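Local coordinates for uncharacterized protein (Staphylococcus aureus, PDB 4YBV) that probably hydrolyses thioesters, as a hot dog-fold member of the thioesterase superfamily that assembles from four copies of the chain, at residues K65-H79 against Q112-P125. The protein carries 1 engineered substitution. Numbering follows the deposited sequence.
Sequences KFIPLGLEMNANHIH and QLITVMRGTVAIKP
Strand 67-77 pairs antiparallel with strand 113-124 in the hot dog-fold sheet, from I67 opposite K124 to H77 opposite T115. A classic beta bulge interrupts the ladder: L71 N (2.7 Å) and E72 N (3.1 Å) both donate to T120 O, the E72 bond lying in the carbonyl plane on a lone pair. On the face carrying M73, A75 and M117, the M73 chain bends so that SD lies 3.7 Å from G119 CA, where glycine has no side chain, and 4.1 Å from M117 CE; A75 CB meets M117 CG. Near the middle of the opposite face, E72, N74, R118 and T120 form a polar patch. N74 ND2 sits over one face of the R118 guanidinium, 3.5 Å from NH2, with the two planes 54° apart. With CG between its backbone N and carbonyl carbon (chi1 55°), N74 also donates a hydrogen bond from ND2 to the syn lone pair of E72 OE1. Beyond the end of strand 67-77, H79 donates to L113 O through both N and, almost in the ring plane, ND1 (3.2 Å), which holds the imidazole while Q112 NE2 lies over one of its faces, 3.4 Å from CD2. M73, A75 and H77 pack on helix 42-60, and strand 99-107 flanks 113-124. Along the outer edge of strand 67-77, residues 72-76 pair with a strand of the second subunit, continuing the sheet, while R118 hydrogen-bonds N74 and N76 of the third subunit, whose R118 bonds N74 and N76 in return.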
ATOM      1  N   LYS A  65     -19.534 -22.805   3.451  1.00 61.37           N
ATOM      2  CA  LYS A  65     -20.172 -21.670   4.138  1.00 64.88           C
ATOM      3  C   LYS A  65     -19.392 -20.361   4.076  1.00 65.67           C
ATOM      4  O   LYS A  65     -19.792 -19.368   4.693  1.00 67.27           O
ATOM      5  CB  LYS A  65     -20.450 -21.976   5.620  1.00 65.31           C
ATOM      6  CG  LYS A  65     -20.885 -23.400   5.964  1.00 68.31           C
ATOM      7  CD  LYS A  65     -20.474 -23.800   7.387  1.00 69.48           C
ATOM      8  CE  LYS A  65     -19.115 -24.485   7.378  1.00 70.25           C
ATOM      9  NZ  LYS A  65     -19.111 -25.651   6.450  1.00 67.47           N
ATOM     10  N   PHE A  66     -18.289 -20.330   3.341  1.00 65.69           N
ATOM     11  CA  PHE A  66     -17.520 -19.089   3.275  1.00 61.48           C
ATOM     12  C   PHE A  66     -16.950 -18.820   1.888  1.00 60.84           C
ATOM     13  O   PHE A  66     -16.927 -19.697   1.020  1.00 60.23           O
ATOM     14  CB  PHE A  66     -16.397 -19.102   4.315  1.00 58.97           C
ATOM     15  CG  PHE A  66     -16.890 -19.098   5.732  1.00 60.68           C
ATOM     16  CD1 PHE A  66     -17.335 -17.925   6.320  1.00 63.46           C
ATOM     17  CD2 PHE A  66     -16.926 -20.266   6.465  1.00 63.36           C
ATOM     18  CE1 PHE A  66     -17.803 -17.915   7.621  1.00 63.39           C
ATOM     19  CE2 PHE A  66     -17.389 -20.262   7.764  1.00 65.65           C
ATOM     20  CZ  PHE A  66     -17.826 -19.082   8.345  1.00 65.99           C
ATOM     21  N   ILE A  67     -16.504 -17.587   1.678  1.00 54.86           N
ATOM     22  CA  ILE A  67     -15.912 -17.230   0.405  1.00 50.22           C
ATOM     23  C   ILE A  67     -14.778 -16.215   0.620  1.00 44.11           C
ATOM     24  O   ILE A  67     -14.949 -15.222   1.329  1.00 47.59           O
ATOM     25  CB  ILE A  67     -16.985 -16.677  -0.559  1.00 50.31           C
ATOM     26  CG1 ILE A  67     -16.367 -16.340  -1.917  1.00 54.26           C
ATOM     27  CG2 ILE A  67     -17.705 -15.452   0.039  1.00 55.97           C
ATOM     28  CD1 ILE A  67     -16.007 -17.547  -2.737  1.00 55.35           C
ATOM     29  N   PRO A  68     -13.600 -16.480   0.039  1.00 41.11           N
ATOM     30  CA  PRO A  68     -12.554 -15.463   0.183  1.00 38.70           C
ATOM     31  C   PRO A  68     -12.784 -14.305  -0.821  1.00 39.12           C
ATOM     32  O   PRO A  68     -13.188 -14.518  -1.970  1.00 33.82           O
ATOM     33  CB  PRO A  68     -11.268 -16.242  -0.131  1.00 32.77           C
ATOM     34  CG  PRO A  68     -11.716 -17.292  -1.131  1.00 34.81           C
ATOM     35  CD  PRO A  68     -13.148 -17.640  -0.758  1.00 40.84           C
ATOM     36  N   LEU A  69     -12.521 -13.087  -0.377  1.00 37.26           N
ATOM     37  CA  LEU A  69     -12.716 -11.909  -1.217  1.00 37.20           C
ATOM     38  C   LEU A  69     -11.517 -10.961  -1.082  1.00 34.60           C
ATOM     39  O   LEU A  69     -11.269 -10.452   0.020  1.00 32.87           O
ATOM     40  CB  LEU A  69     -14.017 -11.226  -0.791  1.00 41.29           C
ATOM     41  CG  LEU A  69     -14.813 -10.195  -1.567  1.00 42.88           C
ATOM     42  CD1 LEU A  69     -16.276 -10.389  -1.233  1.00 48.96           C
ATOM     43  CD2 LEU A  69     -14.394  -8.846  -1.109  1.00 44.69           C
ATOM     44  N   GLY A  70     -10.774 -10.727  -2.171  1.00 32.24           N
ATOM     45  CA  GLY A  70      -9.650  -9.792  -2.140  1.00 25.16           C
ATOM     46  C   GLY A  70     -10.132  -8.451  -1.615  1.00 30.34           C
ATOM     47  O   GLY A  70     -11.153  -7.960  -2.080  1.00 32.53           O
ATOM     48  N   LEU A  71      -9.440  -7.870  -0.631  1.00 25.67           N
ATOM     49  CA  LEU A  71      -9.878  -6.608  -0.034  1.00 26.49           C
ATOM     50  C   LEU A  71      -8.902  -5.489  -0.398  1.00 26.71           C
ATOM     51  O   LEU A  71      -9.310  -4.414  -0.844  1.00 22.53           O
ATOM     52  CB  LEU A  71      -9.991  -6.730   1.501  1.00 31.87           C
ATOM     53  CG  LEU A  71     -10.568  -5.532   2.258  1.00 35.56           C
ATOM     54  CD1 LEU A  71     -12.000  -5.297   1.821  1.00 38.90           C
ATOM     55  CD2 LEU A  71     -10.504  -5.724   3.779  1.00 35.59           C
ATOM     56  N   GLU A  72      -7.616  -5.777  -0.217  1.00 25.90           N
ATOM     57  CA  GLU A  72      -6.551  -4.782  -0.401  1.00 25.38           C
ATOM     58  C   GLU A  72      -5.323  -5.490  -0.958  1.00 26.46           C
ATOM     59  O   GLU A  72      -4.969  -6.564  -0.498  1.00 23.48           O
ATOM     60  CB  GLU A  72      -6.213  -4.078   0.930  1.00 23.72           C
ATOM     61  CG  GLU A  72      -5.787  -2.611   0.780  1.00 28.13           C
ATOM     62  CD  GLU A  72      -4.317  -2.493   0.450  1.00 34.02           C
ATOM     63  OE1 GLU A  72      -3.605  -3.514   0.665  1.00 30.19           O
ATOM     64  OE2 GLU A  72      -3.885  -1.423  -0.065  1.00 25.52           O
ATOM     65  N   MET A  73      -4.683  -4.906  -1.952  1.00 22.15           N
ATOM     66  CA  MET A  73      -3.491  -5.498  -2.558  1.00 24.71           C
ATOM     67  C   MET A  73      -2.459  -4.415  -2.699  1.00 23.95           C
ATOM     68  O   MET A  73      -2.801  -3.293  -3.099  1.00 28.99           O
ATOM     69  CB  MET A  73      -3.786  -6.079  -3.951  1.00 21.67           C
ATOM     70  CG  MET A  73      -4.831  -7.182  -3.980  1.00 25.28           C
ATOM     71  SD  MET A  73      -4.130  -8.740  -3.339  1.00 26.17           S
ATOM     72  CE  MET A  73      -5.621  -9.446  -2.634  1.00 25.34           C
ATOM     73  N   ASN A  74      -1.205  -4.714  -2.431  1.00 21.96           N
ATOM     74  CA  ASN A  74      -0.182  -3.726  -2.727  1.00 24.83           C
ATOM     75  C   ASN A  74       1.074  -4.404  -3.238  1.00 29.22           C
ATOM     76  O   ASN A  74       1.332  -5.576  -2.935  1.00 25.81           O
ATOM     77  CB  ASN A  74       0.109  -2.844  -1.500  1.00 23.49           C
ATOM     78  CG  ASN A  74       0.499  -3.663  -0.250  1.00 28.01           C
ATOM     79  OD1 ASN A  74       1.625  -4.188  -0.151  1.00 28.40           O
ATOM     80  ND2 ASN A  74      -0.419  -3.750   0.695  1.00 23.64           N
ATOM     81  N   ALA A  75       1.864  -3.657  -4.003  1.00 25.77           N
ATOM     82  CA  ALA A  75       2.965  -4.227  -4.787  1.00 20.45           C
ATOM     83  C   ALA A  75       4.117  -3.234  -5.025  1.00 25.37           C
ATOM     84  O   ALA A  75       3.879  -2.049  -5.283  1.00 22.60           O
ATOM     85  CB  ALA A  75       2.434  -4.703  -6.106  1.00 16.05           C
ATOM     86  N   ASN A  76       5.353  -3.732  -4.942  1.00 24.68           N
ATOM     87  CA  ASN A  76       6.551  -3.060  -5.422  1.00 21.29           C
ATOM     88  C   ASN A  76       7.067  -3.832  -6.596  1.00 23.71           C
ATOM     89  O   ASN A  76       7.300  -5.054  -6.515  1.00 22.12           O
ATOM     90  CB  ASN A  76       7.687  -2.988  -4.378  1.00 26.71           C
ATOM     91  CG  ASN A  76       7.525  -1.867  -3.397  1.00 31.17           C
ATOM     92  OD1 ASN A  76       6.766  -1.991  -2.429  1.00 36.90           O
ATOM     93  ND2 ASN A  76       8.285  -0.796  -3.579  1.00 21.98           N
ATOM     94  N   HIS A  77       7.301  -3.114  -7.681  1.00 21.07           N
ATOM     95  CA  HIS A  77       7.909  -3.666  -8.875  1.00 22.96           C
ATOM     96  C   HIS A  77       9.432  -3.501  -8.754  1.00 26.29           C
ATOM     97  O   HIS A  77       9.899  -2.408  -8.414  1.00 26.75           O
ATOM     98  CB  HIS A  77       7.323  -2.956 -10.126  1.00 25.29           C
ATOM     99  CG  HIS A  77       5.839  -3.183 -10.311  1.00 23.55           C
ATOM    100  ND1 HIS A  77       5.287  -4.443 -10.432  1.00 22.90           N
ATOM    101  CD2 HIS A  77       4.804  -2.312 -10.400  1.00 22.84           C
ATOM    102  CE1 HIS A  77       3.986  -4.336 -10.611  1.00 23.87           C
ATOM    103  NE2 HIS A  77       3.663  -3.052 -10.584  1.00 20.53           N
ATOM    104  N   ILE A  78      10.188  -4.572  -9.017  1.00 22.39           N
ATOM    105  CA  ILE A  78      11.634  -4.598  -8.743  1.00 28.34           C
ATOM    106  C   ILE A  78      12.438  -4.756 -10.020  1.00 25.24           C
ATOM    107  O   ILE A  78      12.856  -3.775 -10.601  1.00 35.76           O
ATOM    108  CB  ILE A  78      12.049  -5.744  -7.777  1.00 29.20           C
ATOM    109  CG1 ILE A  78      11.221  -5.738  -6.496  1.00 34.84           C
ATOM    110  CG2 ILE A  78      13.550  -5.674  -7.437  1.00 29.94           C
ATOM    111  CD1 ILE A  78      11.403  -4.512  -5.666  1.00 30.34           C
ATOM    112  N   HIS A  79      12.655  -5.990 -10.461  1.00 28.01           N
ATOM    113  CA  HIS A  79      13.281  -6.242 -11.754  1.00 26.91           C
ATOM    114  C   HIS A  79      12.219  -6.529 -12.788  1.00 31.18           C
ATOM    115  O   HIS A  79      11.044  -6.582 -12.476  1.00 26.54           O
ATOM    116  CB  HIS A  79      14.250  -7.425 -11.694  1.00 37.53           C
ATOM    117  CG  HIS A  79      15.484  -7.159 -10.887  1.00 40.14           C
ATOM    118  ND1 HIS A  79      15.614  -7.555  -9.570  1.00 45.62           N
ATOM    119  CD2 HIS A  79      16.648  -6.544 -11.212  1.00 34.45           C
ATOM    120  CE1 HIS A  79      16.805  -7.193  -9.121  1.00 43.64           C
ATOM    121  NE2 HIS A  79      17.451  -6.582 -10.098  1.00 37.93           N
ATOM    122  N   GLN A 112      15.438 -13.619  -9.842  1.00 37.88           N
ATOM    123  CA  GLN A 112      15.323 -12.203  -9.447  1.00 31.37           C
ATOM    124  C   GLN A 112      13.907 -11.895  -9.018  1.00 28.52           C
ATOM    125  O   GLN A 112      12.952 -12.378  -9.642  1.00 25.17           O
ATOM    126  CB  GLN A 112      15.701 -11.287 -10.614  1.00 38.50           C
ATOM    127  CG  GLN A 112      17.108 -11.426 -11.112  1.00 37.81           C
ATOM    128  CD  GLN A 112      17.349 -10.501 -12.271  1.00 40.61           C
ATOM    129  OE1 GLN A 112      16.803 -10.697 -13.356  1.00 41.15           O
ATOM    130  NE2 GLN A 112      18.117  -9.448 -12.031  1.00 39.59           N
ATOM    131  N   LEU A 113      13.762 -11.102  -7.960  1.00 25.12           N
ATOM    132  CA  LEU A 113      12.469 -10.617  -7.576  1.00 28.06           C
ATOM    133  C   LEU A 113      11.978  -9.659  -8.675  1.00 31.90           C
ATOM    134  O   LEU A 113      12.668  -8.725  -9.046  1.00 24.22           O
ATOM    135  CB  LEU A 113      12.514  -9.890  -6.223  1.00 28.55           C
ATOM    136  CG  LEU A 113      12.188 -10.719  -4.998  1.00 30.67           C
ATOM    137  CD1 LEU A 113      12.382  -9.860  -3.777  1.00 41.26           C
ATOM    138  CD2 LEU A 113      10.762 -11.239  -5.081  1.00 31.70           C
ATOM    139  N   ILE A 114      10.781  -9.924  -9.183  1.00 29.45           N
ATOM    140  CA  ILE A 114      10.135  -9.074 -10.162  1.00 29.87           C
ATOM    141  C   ILE A 114       9.132  -8.153  -9.449  1.00 28.87           C
ATOM    142  O   ILE A 114       9.022  -6.965  -9.770  1.00 26.92           O
ATOM    143  CB  ILE A 114       9.426  -9.931 -11.235  1.00 29.20           C
ATOM    144  CG1 ILE A 114      10.445 -10.799 -11.947  1.00 34.10           C
ATOM    145  CG2 ILE A 114       8.773  -9.073 -12.268  1.00 35.85           C
ATOM    146  CD1 ILE A 114      11.563 -10.019 -12.556  1.00 36.21           C
ATOM    147  N   THR A 115       8.411  -8.733  -8.490  1.00 25.92           N
ATOM    148  CA  THR A 115       7.349  -8.024  -7.742  1.00 23.45           C
ATOM    149  C   THR A 115       7.280  -8.563  -6.337  1.00 25.95           C
ATOM    150  O   THR A 115       7.318  -9.773  -6.152  1.00 24.47           O
ATOM    151  CB  THR A 115       5.951  -8.221  -8.379  1.00 23.11           C
ATOM    152  OG1 THR A 115       6.002  -7.820  -9.757  1.00 31.89           O
ATOM    153  CG2 THR A 115       4.892  -7.369  -7.689  1.00 23.61           C
ATOM    154  N   VAL A 116       7.102  -7.711  -5.352  1.00 21.24           N
ATOM    155  CA  VAL A 116       6.909  -8.125  -3.978  1.00 19.05           C
ATOM    156  C   VAL A 116       5.573  -7.529  -3.579  1.00 27.23           C
ATOM    157  O   VAL A 116       5.309  -6.402  -3.871  1.00 24.86           O
ATOM    158  CB  VAL A 116       8.049  -7.749  -3.055  1.00 26.36           C
ATOM    159  CG1 VAL A 116       8.332  -6.294  -3.118  1.00 27.64           C
ATOM    160  CG2 VAL A 116       7.697  -8.082  -1.656  1.00 36.53           C
ATOM    161  N   MET A 117       4.719  -8.318  -2.968  1.00 18.16           N
ATOM    162  CA  MET A 117       3.385  -7.933  -2.693  1.00 20.74           C
ATOM    163  C   MET A 117       2.796  -8.360  -1.394  1.00 25.66           C
ATOM    164  O   MET A 117       3.163  -9.374  -0.866  1.00 23.06           O
ATOM    165  CB  MET A 117       2.491  -8.712  -3.661  1.00 22.20           C
ATOM    166  CG  MET A 117       2.139  -8.153  -4.984  1.00 26.40           C
ATOM    167  SD  MET A 117       1.047  -9.145  -6.034  1.00 31.55           S
ATOM    168  CE  MET A 117      -0.552  -8.948  -5.357  1.00 17.44           C
ATOM    169  N   ARG A 118       1.831  -7.611  -0.924  1.00 18.20           N
ATOM    170  CA  ARG A 118       1.076  -8.101   0.244  1.00 22.03           C
ATOM    171  C   ARG A 118      -0.386  -8.031  -0.129  1.00 24.70           C
ATOM    172  O   ARG A 118      -0.810  -7.090  -0.812  1.00 23.58           O
ATOM    173  CB  ARG A 118       1.388  -7.287   1.526  1.00 25.28           C
ATOM    174  CG  ARG A 118       0.833  -7.875   2.862  1.00 24.28           C
ATOM    175  CD  ARG A 118       1.449  -7.196   4.111  1.00 27.93           C
ATOM    176  NE  ARG A 118       0.925  -5.853   4.195  1.00 35.68           N
ATOM    177  CZ  ARG A 118       1.599  -4.747   3.885  1.00 30.51           C
ATOM    178  NH1 ARG A 118       2.880  -4.808   3.539  1.00 23.84           N
ATOM    179  NH2 ARG A 118       0.979  -3.580   3.925  1.00 25.32           N
ATOM    180  N   GLY A 119      -1.154  -9.037   0.263  1.00 18.30           N
ATOM    181  CA  GLY A 119      -2.583  -9.007   0.040  1.00 19.16           C
ATOM    182  C   GLY A 119      -3.441  -9.307   1.245  1.00 24.27           C
ATOM    183  O   GLY A 119      -3.118 -10.142   2.075  1.00 23.32           O
ATOM    184  N   THR A 120      -4.540  -8.591   1.347  1.00 21.53           N
ATOM    185  CA  THR A 120      -5.505  -8.767   2.399  1.00 24.46           C
ATOM    186  C   THR A 120      -6.824  -9.263   1.871  1.00 28.49           C
ATOM    187  O   THR A 120      -7.498  -8.573   1.080  1.00 27.03           O
ATOM    188  CB  THR A 120      -5.783  -7.483   3.146  1.00 21.28           C
ATOM    189  OG1 THR A 120      -4.554  -6.960   3.638  1.00 28.06           O
ATOM    190  CG2 THR A 120      -6.751  -7.774   4.293  1.00 22.87           C
ATOM    191  N   VAL A 121      -7.190 -10.455   2.347  1.00 23.59           N
ATOM    192  CA  VAL A 121      -8.360 -11.171   1.866  1.00 32.02           C
ATOM    193  C   VAL A 121      -9.439 -11.283   2.933  1.00 36.11           C
ATOM    194  O   VAL A 121      -9.211 -11.887   3.975  1.00 34.67           O
ATOM    195  CB  VAL A 121      -8.002 -12.600   1.395  1.00 25.97           C
ATOM    196  CG1 VAL A 121      -9.267 -13.349   0.960  1.00 26.06           C
ATOM    197  CG2 VAL A 121      -6.972 -12.552   0.310  1.00 25.64           C
ATOM    198  N   ALA A 122     -10.621 -10.734   2.657  1.00 36.60           N
ATOM    199  CA  ALA A 122     -11.737 -10.819   3.591  1.00 40.27           C
ATOM    200  C   ALA A 122     -12.402 -12.188   3.470  1.00 45.28           C
ATOM    201  O   ALA A 122     -12.555 -12.705   2.354  1.00 42.48           O
ATOM    202  CB  ALA A 122     -12.753  -9.707   3.325  1.00 42.54           C
ATOM    203  N   ILE A 123     -12.783 -12.787   4.600  1.00 43.86           N
ATOM    204  CA  ILE A 123     -13.473 -14.075   4.542  1.00 48.81           C
ATOM    205  C   ILE A 123     -14.953 -13.822   4.820  1.00 46.18           C
ATOM    206  O   ILE A 123     -15.323 -13.371   5.905  1.00 47.88           O
ATOM    207  CB  ILE A 123     -12.866 -15.112   5.533  1.00 47.33           C
ATOM    208  CG1 ILE A 123     -11.337 -15.123   5.445  1.00 40.27           C
ATOM    209  CG2 ILE A 123     -13.389 -16.510   5.240  1.00 44.17           C
ATOM    210  CD1 ILE A 123     -10.798 -15.515   4.089  1.00 34.17           C
ATOM    211  N   LYS A 124     -15.787 -14.068   3.809  1.00 49.94           N
ATOM    212  CA  LYS A 124     -17.204 -13.694   3.839  1.00 55.55           C
ATOM    213  C   LYS A 124     -18.131 -14.913   3.747  1.00 53.91           C
ATOM    214  O   LYS A 124     -17.747 -15.941   3.199  1.00 57.73           O
ATOM    215  CB  LYS A 124     -17.527 -12.706   2.694  1.00 51.81           C
ATOM    216  CG  LYS A 124     -17.084 -11.239   2.930  1.00 47.55           C
ATOM    217  CD  LYS A 124     -18.300 -10.349   3.256  1.00 55.45           C
ATOM    218  CE  LYS A 124     -17.945  -8.865   3.508  1.00 64.33           C
ATOM    219  NZ  LYS A 124     -17.219  -8.554   4.778  1.00 57.98           N
ATOM    220  N   PRO A 125     -19.346 -14.808   4.312  1.00 55.75           N
ATOM    221  CA  PRO A 125     -20.411 -15.799   4.086  1.00 57.75           C
ATOM    222  C   PRO A 125     -21.060 -15.689   2.694  1.00 57.88           C
ATOM    223  O   PRO A 125     -21.224 -16.713   2.001  1.00 57.63           O
ATOM    224  CB  PRO A 125     -21.429 -15.477   5.191  1.00 61.31           C
ATOM    225  CG  PRO A 125     -20.644 -14.701   6.237  1.00 59.23           C
ATOM    226  CD  PRO A 125     -19.639 -13.922   5.451  1.00 56.31           C
TER
HETATM  227  O   HOH W   1      -2.519  -6.001   1.751  1.00 28.37           O